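PDB 3PEB: dipeptidase from Streptococcus thermophilus, which probably acts as a manganese-dependent peptidase of the M24B family, represented here by its N-terminal creatinase/prolidase domain, a part of the full enzyme. Local coordinates for residues Glu51-Ala56 with Leu92-Ile97; Ala65-Ser68 with Pro74-Gly77. All blocks are in the same frame, centred on the assembly; numbering follows the deposited sequence. Where two conformers were deposited one is given.

Contact 1. Residues Glu51-Ala56 with Leu92-Ile97. With EDO (1,2-ethanediol), chain H; EDO (1,2-ethanediol), chain D.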
# COMPACT_ATOMS: atom_id res chain seq x y z
N GLU A 51 -4.44 -3.44 -9.28
CA GLU A 51 -4.17 -4.11 -10.53
C GLU A 51 -4.68 -3.27 -11.72
O GLU A 51 -3.98 -3.14 -12.74
CB GLU A 51 -4.85 -5.46 -10.52
CG GLU A 51 -4.68 -6.29 -11.77
CD GLU A 51 -5.63 -7.47 -11.84
OE1 GLU A 51 -6.67 -7.49 -11.15
OE2 GLU A 51 -5.36 -8.36 -12.64
N ASN A 52 -5.89 -2.71 -11.59
CA ASN A 52 -6.53 -1.97 -12.70
C ASN A 52 -7.20 -0.67 -12.23
O ASN A 52 -8.25 -0.32 -12.73
CB ASN A 52 -7.53 -2.86 -13.46
CG ASN A 52 -7.91 -2.29 -14.81
OD1 ASN A 52 -7.04 -1.89 -15.58
ND2 ASN A 52 -9.22 -2.31 -15.14
N ARG A 53 -6.57 0.03 -11.28
CA ARG A 53 -6.95 1.38 -10.89
C ARG A 53 -5.65 2.11 -10.57
O ARG A 53 -4.63 1.48 -10.35
CB ARG A 53 -7.78 1.40 -9.60
CG ARG A 53 -9.04 0.57 -9.56
CD ARG A 53 -9.57 0.42 -8.15
NE ARG A 53 -10.82 -0.33 -8.12
CZ ARG A 53 -12.04 0.21 -8.12
NH1 ARG A 53 -12.20 1.52 -8.10
NH2 ARG A 53 -13.10 -0.59 -8.10
N GLU A 54 -5.71 3.44 -10.51
CA GLU A 54 -4.56 4.20 -10.07
C GLU A 54 -4.23 3.85 -8.61
O GLU A 54 -5.11 3.47 -7.83
CB GLU A 54 -4.75 5.71 -10.25
CG GLU A 54 -5.83 6.33 -9.38
CD GLU A 54 -5.91 7.83 -9.56
OE1 GLU A 54 -6.92 8.41 -9.15
OE2 GLU A 54 -4.96 8.44 -10.10
N PRO A 55 -2.97 3.94 -8.26
CA PRO A 55 -2.63 3.68 -6.86
C PRO A 55 -3.12 4.81 -5.92
O PRO A 55 -3.54 5.87 -6.39
CB PRO A 55 -1.09 3.67 -6.87
CG PRO A 55 -0.65 3.86 -8.22
CD PRO A 55 -1.78 4.31 -9.06
N ALA A 56 -3.05 4.55 -4.61
CA ALA A 56 -3.23 5.58 -3.58
C ALA A 56 -2.25 5.33 -2.46
O ALA A 56 -1.97 4.18 -2.11
CB ALA A 56 -4.68 5.55 -3.04
N LEU A 92 -10.86 4.43 0.43
CA LEU A 92 -10.68 3.55 -0.71
C LEU A 92 -12.04 3.07 -1.20
O LEU A 92 -12.82 2.53 -0.43
CB LEU A 92 -9.82 2.36 -0.33
CG LEU A 92 -8.38 2.61 0.12
CD1 LEU A 92 -7.74 1.26 0.50
CD2 LEU A 92 -7.55 3.34 -0.98
N ALA A 93 -12.31 3.21 -2.49
CA ALA A 93 -13.55 2.67 -3.08
C ALA A 93 -13.61 1.16 -3.05
O ALA A 93 -14.68 0.56 -2.83
CB ALA A 93 -13.70 3.15 -4.51
N SER A 94 -12.47 0.52 -3.26
CA SER A 94 -12.49 -0.91 -3.41
C SER A 94 -11.71 -1.58 -2.27
O SER A 94 -10.49 -1.46 -2.19
CB SER A 94 -11.89 -1.29 -4.73
OG SER A 94 -11.88 -2.69 -4.87
N THR A 95 -12.43 -2.31 -1.43
CA THR A 95 -11.82 -3.09 -0.36
C THR A 95 -12.24 -4.56 -0.38
O THR A 95 -11.85 -5.31 0.50
CB THR A 95 -12.13 -2.47 1.00
OG1 THR A 95 -13.55 -2.44 1.19
CG2 THR A 95 -11.56 -1.04 1.09
N ASP A 96 -13.03 -4.97 -1.36
CA ASP A 96 -13.38 -6.38 -1.54
C ASP A 96 -12.60 -6.92 -2.73
O ASP A 96 -12.97 -6.71 -3.90
CB ASP A 96 -14.88 -6.56 -1.75
CG ASP A 96 -15.68 -6.25 -0.49
OD1 ASP A 96 -16.31 -7.19 0.06
OD2 ASP A 96 -15.66 -5.09 -0.04
N ILE A 97 -11.49 -7.58 -2.43
CA ILE A 97 -10.55 -8.06 -3.43
C ILE A 97 -10.23 -9.47 -3.03
O ILE A 97 -9.69 -9.68 -1.96
CB ILE A 97 -9.29 -7.20 -3.44
CG1 ILE A 97 -9.62 -5.74 -3.76
CG2 ILE A 97 -8.24 -7.72 -4.42
CD1 ILE A 97 -8.92 -4.83 -2.89
C1 EDO H . -15.53 -0.02 0.91
O1 EDO H . -15.49 -0.76 -0.32
C2 EDO H . -14.39 0.99 0.89
O2 EDO H . -14.84 2.34 1.10
C1 EDO D . -16.87 1.57 -7.53
O1 EDO D . -15.84 0.62 -7.85
C2 EDO D . -16.25 2.96 -7.49
O2 EDO D . -14.89 2.85 -7.91
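R53 reaches from its loop to A93 and S94, and A56 meets L92 deeper in the fold. The contact is small, with 143 Å² buried in total.

The guanidinium of R53 lies against S94. Atom CB of S94 sits over one face of the group, 3.4 Å above its plane and displaced toward the rim. The nearest pair is R53 NH2 to S94 CB at 3.6 Å. R53 gets there on a long arm: CG is anti to the carbonyl carbon (chi1 -55°), and the chain then runs extended to NE. The methyl of A93 approaches the same group obliquely, with CB 4.2 Å from R53 NH1.

The apolar pair is A56 CB with L92 CD2, 4.2 Å apart. Both residues are buried.

Two 1,2-ethanediol molecules, probably from the crystallisation liquor, are among the polar partners. One takes two nearly straight hydrogen bonds from R53: NH1 to O2 and NH2 to O1, each 3.0 Å. In this crystal the two bonds probably help to hold the guanidinium in its orientation. The diol also sits by A93, with its O2 3.6 Å from A93 CB. The second diol donates from O1 to the carbonyl O of A93 at 2.9 Å.

L92 follows helix 84-91, and the loop residues L92 to T95 lead into strand 96-102. The residues 51-55 connect strands 46-50 and 56-60. L92 also packs on F48 and Y50 of strand 46-50, while the carbonyl of S94 is hydrogen-bonded to the hydroxyl of Y50. The contact therefore joins the hairpin loop and the start of strand 56-60 to the connection between helix 84-91 and strand 96-102 in the creatinase/prolidase N-terminal domain, beside strand 46-50.

Contact 2. Residues Ala65-Ser68 with Pro74-Gly77. With NA (sodium ion), chain N; EDO (1,2-ethanediol), chain G; EDO (1,2-ethanediol), chain I.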
# COMPACT_ATOMS: atom_id res chain seq x y z
N ALA A 65 1.17 16.66 2.42
CA ALA A 65 1.63 17.76 1.56
C ALA A 65 2.91 17.37 0.78
O ALA A 65 2.98 17.53 -0.44
CB ALA A 65 1.84 19.10 2.37
N ARG A 66 3.89 16.82 1.48
CA ARG A 66 5.15 16.41 0.84
C ARG A 66 4.92 15.27 -0.16
O ARG A 66 5.42 15.34 -1.29
CB ARG A 66 6.24 16.04 1.86
CG ARG A 66 7.62 15.73 1.24
CD ARG A 66 8.70 15.58 2.31
NE ARG A 66 8.50 14.41 3.19
CZ ARG A 66 9.05 13.21 3.03
NH1 ARG A 66 9.84 12.95 1.99
NH2 ARG A 66 8.83 12.25 3.94
N ALA A 67 4.17 14.25 0.24
CA ALA A 67 3.90 13.12 -0.64
C ALA A 67 3.18 13.60 -1.90
O ALA A 67 3.55 13.23 -2.99
CB ALA A 67 3.09 12.03 0.07
N SER A 68 2.16 14.43 -1.72
CA SER A 68 1.38 14.97 -2.83
C SER A 68 2.24 15.79 -3.80
O SER A 68 1.94 15.84 -4.99
CB SER A 68 0.23 15.84 -2.30
OG SER A 68 -0.62 15.05 -1.48
N PRO A 74 -3.34 9.82 -6.05
CA PRO A 74 -3.92 10.35 -4.82
C PRO A 74 -3.16 9.98 -3.52
O PRO A 74 -2.70 8.85 -3.36
CB PRO A 74 -5.31 9.72 -4.79
CG PRO A 74 -5.67 9.60 -6.28
CD PRO A 74 -4.37 9.14 -6.88
N VAL A 75 -3.04 10.97 -2.64
CA VAL A 75 -2.44 10.79 -1.31
C VAL A 75 -3.52 11.21 -0.31
O VAL A 75 -4.18 12.26 -0.48
CB VAL A 75 -1.20 11.65 -1.13
CG1 VAL A 75 -0.64 11.47 0.30
CG2 VAL A 75 -0.13 11.30 -2.17
N PHE A 76 -3.72 10.41 0.73
CA PHE A 76 -4.62 10.77 1.80
C PHE A 76 -4.03 10.36 3.14
O PHE A 76 -3.06 9.60 3.19
CB PHE A 76 -6.05 10.28 1.60
CG PHE A 76 -6.25 8.78 1.70
CD1 PHE A 76 -5.57 7.89 0.90
CD2 PHE A 76 -7.20 8.27 2.58
CE1 PHE A 76 -5.81 6.52 0.99
CE2 PHE A 76 -7.48 6.90 2.64
CZ PHE A 76 -6.79 6.03 1.87
N GLY A 77 -4.56 10.94 4.19
CA GLY A 77 -3.99 10.71 5.55
C GLY A 77 -4.90 10.81 6.74
O GLY A 77 -6.12 10.91 6.62
NA NA N . 0.33 15.01 -6.55
C1 EDO G . 10.86 12.41 -1.63
O1 EDO G . 11.18 11.62 -0.47
C2 EDO G . 10.16 13.74 -1.31
O2 EDO G . 10.79 14.47 -0.26
C1 EDO I . 7.32 16.58 5.83
O1 EDO I . 6.73 15.45 5.18
C2 EDO I . 7.23 16.41 7.35
O2 EDO I . 6.99 17.68 7.94
O HOH W 1 -3.29 15.47 -1.38
O HOH W 2 -0.70 17.05 -6.12
O HOH W 3 -1.31 14.67 -8.38
O HOH W 4 -0.98 13.53 -5.11
O HOH W 5 1.76 16.11 -8.27
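This is a helix-on-strand contact inside a beta-alpha-beta unit made of strand 56-60, helix 64-70 and strand 75-78. The helix connects strand 56-60 to strand 75-78, an outermost strand of the sheet, and V75 packs against A67 and S68. The backbones come close here: CA of S68 and CA of V75 are 5.9 Å apart.

V75 carries the strand side of the contact. Its CG1 stands anti to the backbone N (chi1 178°), which sets this methyl toward A67. CB of A67 lies 3.8 Å from V75 CG1 and not much farther from CG2. A67 also packs on L57, and V75 on V59, so both side chains reach the neighbouring strand 56-60.

S68 meets V75 through its hydroxyl. OG comes within 3.5 Å of V75 CB and lies alongside the branched carbon. The hydroxyl is also hydrogen-bonded to the backbone carbonyl of V64, one turn back in the helix. Water 1 donates to S68 OG at 2.7 Å and makes a weak, long bond to the carbonyl O of V75. The water thus bridges the segments only weakly.

R66 does not touch the strand; its guanidinium is paired with E63 and with two 1,2-ethanediol molecules.

The carbonyl O of S68 binds a sodium ion at 2.4 Å. Four waters and the carbonyl O of L71 complete its shell, so the metal sits at the C-terminal end of helix 64-70. Carbonyl groups gathered there would probably favour a cation. Across the contact one methyl pair and one hydroxyl-to-carbon contact do the packing, while the polar atoms of S68 are taken by V64, water and sodium.

In the fold
From the N terminus, the chain passes strand 46-50 and enters 51-56, the first half of contact 1. It runs on through strand 56-60 to helix 64-70, where contact 2 begins, and returns in strand 75-78, which closes that short loop. Only after helix 84-91 does 92-97 close the wider loop of contact 1. Contact 2 therefore lies wholly within it, and the two do not cross. Their centres are about 17 Å apart, yet they touch: P74 packs on E54 and P55, and F76 on L92. Contact 2 ties helix 64-70 to an outermost strand, while contact 1 ties the 51-55 loop and the start of strand 56-60 to the turn leading into strand 96-102.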